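Local coordinates for protein RTX-adhesin (Marinomonas primoryensis, PDB 5IRB) that holds its Antarctic bacterium to diatoms and ice as part of a 1.5-MDa calcium-binding adhesin, represented here by three tandem beta-sandwich domains, at residues S19-A23 with S193-P197; D73-D77 with F104-T108; I248-V254 with T265-A269. One frame throughout, in Å; residues are numbered along the deposited sequence.

Interactions 1 and 2 lie on the same side of the chain's centre, at and near the junction of the first and second domains, their centres about 10 Å apart, and share a sheet in which strands 20-21 and 95-106 are neighbours. Interaction 1 is a surface contact between the first and second domains, made by two hydrogen bonds and a small apolar touch. Interaction 2 is partly buried within the first domain and relies on apolar and CH-pi packing. They meet through I21 N and I105 O (2.7 Å) and N196 ND2 and K107 O (2.7 Å), both probable hydrogen bonds. Interaction 3 is remote, its centre about 66 and 72 Å from theirs; in the third domain it is a surface contact of backbone ladder bonds. Calcium is bound at interactions 1 and 2.

Interaction 1: residues S19-A23 with S193-P197; sequences SVINA and SAGNP. With CA (calcium ion), chain C.
Two hydrogen bonds join residues 19-23 of the first domain to the 193-197 loop of the second. N22 ND2 donates to A194 O at 2.9 Å, nearly linear at 171°, and A23 N donates to N196 OD1, also at 2.9 Å. N22 (chi1 p, 69°) is the N-cap of helix 23-26: its OD1 accepts from the backbone N of E25, so the amide caps the helix at one end and reaches the next domain at the other. N196 OD1 meets the first turn of the same helix, while its ND2 bonds K107 O in the interdomain linker. The loop residue G195 has phi/psi of 95/4, where a CB would collide with the preceding carbonyl O.

Beside these bonds, V20 O binds calcium at 2.4 Å, with waters 1, 2 and 3 at 2.8, 2.9 and 2.5 Å from the ion; T16, D18 and E25 complete the site. Packing is light, burying 191 Å²: V20 CG1 meets A194 CB at 4.0 Å, and A23 CB lies 3.2 Å from N196 OD1. The closest CA atoms are N22 with A194 (6.0 Å) and A23 with N196 (6.3 Å).

The contact is a calcium-flanked junction of tandem domains. Extended V20 and I21 form edge strand 20-21, paired in parallel with strand 95-106, while the loop links strands 183-191 and 197-208.

Interaction 2: residues D73-D77 with F104-T108; sequences DLSAD and FIVKT. With CA (calcium ion), chain H.
Within the first beta-sandwich domain, the end of helix 71-76 packs across the end of strand 95-106, just before the linker to the second domain. Residues 73-76 are helical; D77 leaves the helix with phi/psi of -59/117, and D77 N still bonds L74 O at 3.3 Å. Opposite them, F104-V106 run extended, and S75 and V106 have the closest CA atoms (6.1 Å). The segments bury 222 Å² between them.

The apolar contacts centre on the F104 ring (chi1 p, chi2 -82°). L74 CD2 lies over one ring face in a CH-pi contact, 4.2 Å from the centroid and 28° off the normal, while D77 CB approaches the ring edge, 4.3 Å from CZ of F104. I21 and V82 also touch both L74 and F104, extending this packing into the sandwich.

Further along the segment, the S75 hydroxyl makes van der Waals contacts with methyl groups: S75 OG lies 4.0 Å from V106 CG1 and 4.3 Å from T108 CG2.

Polar links lead away from the pair. R80 NH1 bonds S75 O, in the last turn of the helix, and D77 O just after it, and N51 N bonds D77 OD1. The D77 carboxylate chelates calcium, whose site is completed by D79, the carbonyl of I81 and three waters, each 2.5 Å from the ion; the D77 bonds measure 2.4 Å from OD1 and 2.6 Å from OD2.

Interaction 3: residues I248-V254 with T265-A269; sequences IAEGDTV and TTVDA
This is a backbone-dominated surface contact at the open end of the beta hairpin formed by strands 253-258 and 261-266, on the edge of a sheet in the third domain. The strands are antiparallel: V254 and T265 form a hydrogen-bonded pair (CA-CA 5.2 Å), with V254 N to T265 O at 2.7 Å and T265 N to V254 O at 3.1 Å. T253 and T266 form the adjacent non-hydrogen-bonded pair (CA-CA 4.5 Å). T266 CA lies 3.1 Å from D252 O in a CA-H...O contact.

Beyond this pair the ladder is distorted. V267 N donates to D252 O at 2.9 Å, but V267 O accepts from G251 N, likewise at 2.9 Å, so two residues of one segment face one of the other. G251 has phi/psi of 95/-15, where a CB would strike the preceding carbonyl, and it occupies the third position of a type II turn from A249 to D252, closed by D252 N to A249 O (3.0 Å). D252 OD2 reinforces the turn by accepting from A249 N at 2.8 Å, and also bonds S294 OG on strand 287-295.

V254 and T265 share one sheet face, near W273. V254 CG2 packs against V267 CG2 at 3.7 Å, and I248 CG2 lies 4.4 Å from V267 CG2. At the exposed end, water 7 links E250 OE2 (3.3 Å) to A269 N (3.1 Å). Altogether 458 Å² is buried. Glycine first, D252 second and V267 opposite, coupled to a type II turn, define a G1 beta bulge.

Interaction 1: residues S19-A23 with S193-P197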
loop_
_atom_site.group_PDB
_atom_site.type_symbol
_atom_site.label_atom_id
_atom_site.label_comp_id
_atom_site.label_asym_id
_atom_site.label_seq_id
_atom_site.Cartn_x
_atom_site.Cartn_y
_atom_site.Cartn_z
ATOM N N SER A 19 -27.256 21.253 3.640
ATOM C CA SER A 19 -28.024 20.473 2.657
ATOM C C SER A 19 -27.482 19.042 2.451
ATOM O O SER A 19 -27.895 18.356 1.508
ATOM C CB SER A 19 -28.067 21.189 1.304
ATOM O OG SER A 19 -28.826 22.377 1.370
ATOM N N VAL A 20 -26.590 18.592 3.341
ATOM C CA VAL A 20 -25.959 17.273 3.226
ATOM C C VAL A 20 -26.179 16.437 4.479
ATOM O O VAL A 20 -25.887 16.864 5.595
ATOM C CB VAL A 20 -24.431 17.383 2.959
ATOM C CG1 VAL A 20 -23.765 15.997 2.974
ATOM C CG2 VAL A 20 -24.159 18.117 1.643
ATOM N N ILE A 21 -26.666 15.220 4.271
ATOM C CA ILE A 21 -26.813 14.256 5.343
ATOM C C ILE A 21 -25.668 13.227 5.312
ATOM O O ILE A 21 -25.522 12.484 4.335
ATOM C CB ILE A 21 -28.141 13.510 5.249
ATOM C CG1 ILE A 21 -29.320 14.487 5.422
ATOM C CG2 ILE A 21 -28.205 12.419 6.308
ATOM C CD1 ILE A 21 -29.388 15.087 6.812
ATOM N N ASN A 22 -24.845 13.226 6.354
ATOM C CA ASN A 22 -23.717 12.304 6.432
ATOM C C ASN A 22 -24.079 11.128 7.331
ATOM O O ASN A 22 -25.214 11.051 7.819
ATOM C CB ASN A 22 -22.431 13.016 6.915
ATOM C CG ASN A 22 -22.482 13.460 8.382
ATOM O OD1 ASN A 22 -23.342 13.053 9.152
ATOM N ND2 ASN A 22 -21.532 14.299 8.766
ATOM N N ALA A 23 -23.119 10.220 7.539
ATOM C CA ALA A 23 -23.330 9.003 8.317
ATOM C C ALA A 23 -23.781 9.299 9.732
ATOM O O ALA A 23 -24.657 8.625 10.271
ATOM C CB ALA A 23 -22.012 8.145 8.360
ATOM N N SER A 193 -15.410 14.957 2.382
ATOM C CA SER A 193 -15.864 16.347 2.548
ATOM C C SER A 193 -17.132 16.484 3.391
ATOM O O SER A 193 -17.444 17.580 3.874
ATOM C CB SER A 193 -16.123 17.011 1.192
ATOM O OG SER A 193 -17.175 16.353 0.505
ATOM N N ALA A 194 -17.876 15.395 3.546
ATOM C CA ALA A 194 -19.063 15.422 4.406
ATOM C C ALA A 194 -18.729 15.020 5.831
ATOM O O ALA A 194 -19.610 14.968 6.674
ATOM C CB ALA A 194 -20.147 14.520 3.847
ATOM N N GLY A 195 -17.466 14.709 6.103
ATOM C CA GLY A 195 -17.067 14.345 7.451
ATOM C C GLY A 195 -17.049 12.844 7.745
ATOM O O GLY A 195 -16.773 12.431 8.877
ATOM N N ASN A 196 -17.309 12.007 6.745
ATOM C CA ASN A 196 -17.335 10.592 7.034
ATOM C C ASN A 196 -15.913 10.078 7.059
ATOM O O ASN A 196 -15.127 10.348 6.136
ATOM C CB ASN A 196 -18.134 9.821 5.987
ATOM C CG ASN A 196 -19.555 10.315 5.864
ATOM O OD1 ASN A 196 -20.299 10.386 6.856
ATOM N ND2 ASN A 196 -19.945 10.667 4.646
ATOM N N PRO A 197 -15.570 9.317 8.103
ATOM C CA PRO A 197 -14.229 8.730 8.051
ATOM C C PRO A 197 -14.227 7.626 7.027
ATOM O O PRO A 197 -15.270 7.035 6.759
ATOM C CB PRO A 197 -14.016 8.196 9.463
ATOM C CG PRO A 197 -15.387 8.015 10.021
ATOM C CD PRO A 197 -16.262 9.045 9.372
HETATM CA CA CA C . -24.906 18.106 7.380
HETATM O O HOH W 1 -22.453 17.097 6.520
HETATM O O HOH W 2 -22.254 18.069 8.478
HETATM O O HOH W 3 -24.404 20.142 8.722
#

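Interaction 2: residues D73-D77 with F104-T108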
loop_
_atom_site.group_PDB
_atom_site.type_symbol
_atom_site.label_atom_id
_atom_site.label_comp_id
_atom_site.label_asym_id
_atom_site.label_seq_id
_atom_site.Cartn_x
_atom_site.Cartn_y
_atom_site.Cartn_z
ATOM N N ASP A 73 -34.865 8.253 8.151
ATOM C CA ASP A 73 -35.874 8.592 7.159
ATOM C C ASP A 73 -35.323 9.526 6.096
ATOM O O ASP A 73 -35.619 9.357 4.919
ATOM C CB ASP A 73 -37.108 9.192 7.839
ATOM C CG ASP A 73 -37.903 8.146 8.585
ATOM O OD1 ASP A 73 -37.880 6.976 8.144
ATOM O OD2 ASP A 73 -38.533 8.471 9.610
ATOM N N LEU A 74 -34.500 10.486 6.494
ATOM C CA LEU A 74 -33.861 11.355 5.515
ATOM C C LEU A 74 -32.910 10.529 4.624
ATOM O O LEU A 74 -32.935 10.626 3.396
ATOM C CB LEU A 74 -33.097 12.490 6.216
ATOM C CG LEU A 74 -33.901 13.614 6.884
ATOM C CD1 LEU A 74 -33.036 14.430 7.839
ATOM C CD2 LEU A 74 -34.489 14.500 5.793
ATOM N N SER A 75 -32.126 9.657 5.245
ATOM C CA SER A 75 -31.166 8.865 4.492
ATOM C C SER A 75 -31.862 7.904 3.517
ATOM O O SER A 75 -31.425 7.740 2.374
ATOM C CB SER A 75 -30.273 8.087 5.463
ATOM O OG SER A 75 -29.402 7.232 4.753
ATOM N N ALA A 76 -32.984 7.338 3.950
ATOM C CA ALA A 76 -33.752 6.394 3.138
ATOM C C ALA A 76 -34.680 7.041 2.110
ATOM O O ALA A 76 -35.142 6.356 1.189
ATOM C CB ALA A 76 -34.564 5.477 4.039
ATOM N N ASP A 77 -34.986 8.331 2.274
ATOM C CA ASP A 77 -36.014 8.970 1.440
ATOM C C ASP A 77 -35.632 8.857 -0.035
ATOM O O ASP A 77 -34.620 9.411 -0.474
ATOM C CB ASP A 77 -36.208 10.445 1.844
ATOM C CG ASP A 77 -37.256 11.163 0.997
ATOM O OD1 ASP A 77 -38.480 11.051 1.302
ATOM O OD2 ASP A 77 -36.848 11.847 0.016
ATOM N N PHE A 104 -32.185 17.564 -0.813
ATOM C CA PHE A 104 -30.962 17.489 -0.033
ATOM C C PHE A 104 -30.099 16.387 -0.616
ATOM O O PHE A 104 -30.543 15.642 -1.495
ATOM C CB PHE A 104 -31.261 17.265 1.450
ATOM C CG PHE A 104 -32.044 16.027 1.726
ATOM C CD1 PHE A 104 -33.427 16.019 1.590
ATOM C CD2 PHE A 104 -31.409 14.866 2.121
ATOM C CE1 PHE A 104 -34.153 14.882 1.838
ATOM C CE2 PHE A 104 -32.127 13.723 2.370
ATOM C CZ PHE A 104 -33.508 13.728 2.225
ATOM N N ILE A 105 -28.856 16.326 -0.151
ATOM C CA ILE A 105 -27.899 15.297 -0.572
ATOM C C ILE A 105 -27.606 14.311 0.555
ATOM O O ILE A 105 -27.384 14.712 1.699
ATOM C CB ILE A 105 -26.600 15.954 -1.031
ATOM C CG1 ILE A 105 -26.898 16.895 -2.206
ATOM C CG2 ILE A 105 -25.504 14.897 -1.338
ATOM C CD1 ILE A 105 -25.748 17.788 -2.575
ATOM N N VAL A 106 -27.595 13.021 0.226
ATOM C CA VAL A 106 -27.162 11.998 1.174
ATOM C C VAL A 106 -25.794 11.440 0.751
ATOM O O VAL A 106 -25.644 10.919 -0.349
ATOM C CB VAL A 106 -28.174 10.852 1.285
ATOM C CG1 VAL A 106 -27.688 9.805 2.278
ATOM C CG2 VAL A 106 -29.536 11.394 1.730
ATOM N N LYS A 107 -24.831 11.559 1.661
ATOM C CA LYS A 107 -23.440 11.130 1.497
ATOM C C LYS A 107 -22.960 10.541 2.807
ATOM O O LYS A 107 -22.419 11.249 3.648
ATOM C CB LYS A 107 -22.557 12.312 1.089
ATOM C CG LYS A 107 -21.110 11.960 0.708
ATOM C CD LYS A 107 -20.997 11.043 -0.494
ATOM C CE LYS A 107 -19.521 10.741 -0.803
ATOM N NZ LYS A 107 -18.752 12.007 -1.042
ATOM N N THR A 108 -23.181 9.245 2.988
ATOM C CA THR A 108 -22.908 8.636 4.271
ATOM C C THR A 108 -21.641 7.782 4.299
ATOM O O THR A 108 -21.229 7.335 5.366
ATOM C CB THR A 108 -24.075 7.745 4.681
ATOM O OG1 THR A 108 -24.316 6.816 3.620
ATOM C CG2 THR A 108 -25.347 8.580 4.923
HETATM CA CA CA H . -39.305 12.314 -0.545
HETATM O O HOH W 4 -40.083 9.977 -1.140
HETATM O O HOH W 5 -40.916 13.238 -2.170
HETATM O O HOH W 6 -41.290 12.562 1.041
#

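Interaction 3: residues I248-V254 with T265-A269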
loop_
_atom_site.group_PDB
_atom_site.type_symbol
_atom_site.label_atom_id
_atom_site.label_comp_id
_atom_site.label_asym_id
_atom_site.label_seq_id
_atom_site.Cartn_x
_atom_site.Cartn_y
_atom_site.Cartn_z
ATOM N N ILE A 248 26.172 -22.561 -8.580
ATOM C CA ILE A 248 27.258 -22.470 -9.554
ATOM C C ILE A 248 26.672 -22.501 -10.967
ATOM O O ILE A 248 25.789 -23.310 -11.270
ATOM C CB ILE A 248 28.309 -23.610 -9.380
ATOM C CG1 ILE A 248 29.024 -23.481 -8.031
ATOM C CG2 ILE A 248 29.311 -23.595 -10.524
ATOM C CD1 ILE A 248 30.025 -24.615 -7.723
ATOM N N ALA A 249 27.165 -21.632 -11.842
ATOM C CA ALA A 249 26.601 -21.549 -13.177
ATOM C C ALA A 249 27.682 -21.314 -14.222
ATOM O O ALA A 249 28.729 -20.753 -13.910
ATOM C CB ALA A 249 25.573 -20.435 -13.233
ATOM N N GLU A 250 27.425 -21.749 -15.451
ATOM C CA GLU A 250 28.275 -21.396 -16.588
ATOM C C GLU A 250 28.597 -19.911 -16.575
ATOM O O GLU A 250 27.705 -19.095 -16.407
ATOM C CB GLU A 250 27.603 -21.746 -17.913
ATOM C CG GLU A 250 28.496 -21.494 -19.128
ATOM C CD GLU A 250 27.793 -21.768 -20.436
ATOM O OE1 GLU A 250 26.616 -22.185 -20.403
ATOM O OE2 GLU A 250 28.430 -21.591 -21.500
ATOM N N GLY A 251 29.865 -19.556 -16.760
ATOM C CA GLY A 251 30.257 -18.157 -16.729
ATOM C C GLY A 251 30.764 -17.661 -15.389
ATOM O O GLY A 251 31.376 -16.586 -15.317
ATOM N N ASP A 252 30.520 -18.425 -14.326
ATOM C CA ASP A 252 31.034 -18.048 -13.019
ATOM C C ASP A 252 32.562 -17.940 -13.041
ATOM O O ASP A 252 33.241 -18.699 -13.736
ATOM C CB ASP A 252 30.596 -19.067 -11.968
ATOM C CG ASP A 252 29.174 -18.822 -11.464
ATOM O OD1 ASP A 252 28.540 -17.845 -11.920
ATOM O OD2 ASP A 252 28.708 -19.618 -10.606
ATOM N N THR A 253 33.108 -17.042 -12.231
ATOM C CA THR A 253 34.555 -16.852 -12.187
ATOM C C THR A 253 35.202 -17.901 -11.308
ATOM O O THR A 253 34.715 -18.177 -10.206
ATOM C CB THR A 253 34.922 -15.454 -11.675
ATOM O OG1 THR A 253 34.443 -14.476 -12.606
ATOM C CG2 THR A 253 36.452 -15.311 -11.529
ATOM N N VAL A 254 36.293 -18.485 -11.817
ATOM C CA VAL A 254 37.127 -19.395 -11.055
ATOM C C VAL A 254 38.454 -18.700 -10.766
ATOM O O VAL A 254 39.129 -18.230 -11.675
ATOM C CB VAL A 254 37.417 -20.717 -11.812
ATOM C CG1 VAL A 254 38.022 -21.721 -10.857
ATOM C CG2 VAL A 254 36.136 -21.284 -12.446
ATOM N N THR A 265 39.625 -17.872 -14.668
ATOM C CA THR A 265 38.953 -18.417 -15.831
ATOM C C THR A 265 37.471 -18.457 -15.442
ATOM O O THR A 265 37.083 -17.936 -14.388
ATOM C CB THR A 265 39.500 -19.830 -16.248
ATOM O OG1 THR A 265 38.931 -20.223 -17.503
ATOM C CG2 THR A 265 39.159 -20.899 -15.208
ATOM N N THR A 266 36.652 -19.078 -16.282
ATOM C CA THR A 266 35.238 -19.219 -15.997
ATOM C C THR A 266 34.804 -20.663 -16.160
ATOM O O THR A 266 35.486 -21.464 -16.812
ATOM C CB THR A 266 34.374 -18.316 -16.907
ATOM O OG1 THR A 266 34.613 -18.679 -18.271
ATOM C CG2 THR A 266 34.745 -16.859 -16.717
ATOM N N VAL A 267 33.681 -20.990 -15.534
ATOM C CA VAL A 267 33.106 -22.317 -15.622
ATOM C C VAL A 267 32.484 -22.479 -17.001
ATOM O O VAL A 267 31.796 -21.558 -17.475
ATOM C CB VAL A 267 32.027 -22.529 -14.525
ATOM C CG1 VAL A 267 31.436 -23.938 -14.606
ATOM C CG2 VAL A 267 32.615 -22.292 -13.157
ATOM N N ASP A 268 32.663 -23.644 -17.632
ATOM C CA ASP A 268 32.036 -23.853 -18.935
ATOM C C ASP A 268 30.707 -24.584 -18.782
ATOM O O ASP A 268 30.292 -24.863 -17.656
ATOM C CB ASP A 268 32.982 -24.586 -19.906
ATOM C CG ASP A 268 33.290 -26.043 -19.513
ATOM O OD1 ASP A 268 32.513 -26.714 -18.802
ATOM O OD2 ASP A 268 34.361 -26.527 -19.950
ATOM N N ALA A 269 30.059 -24.888 -19.913
ATOM C CA ALA A 269 28.698 -25.440 -19.962
ATOM C C ALA A 269 28.629 -26.897 -19.492
ATOM O O ALA A 269 27.551 -27.402 -19.149
ATOM C CB ALA A 269 28.140 -25.323 -21.372
HETATM O O HOH W 7 31.214 -23.160 -22.247
#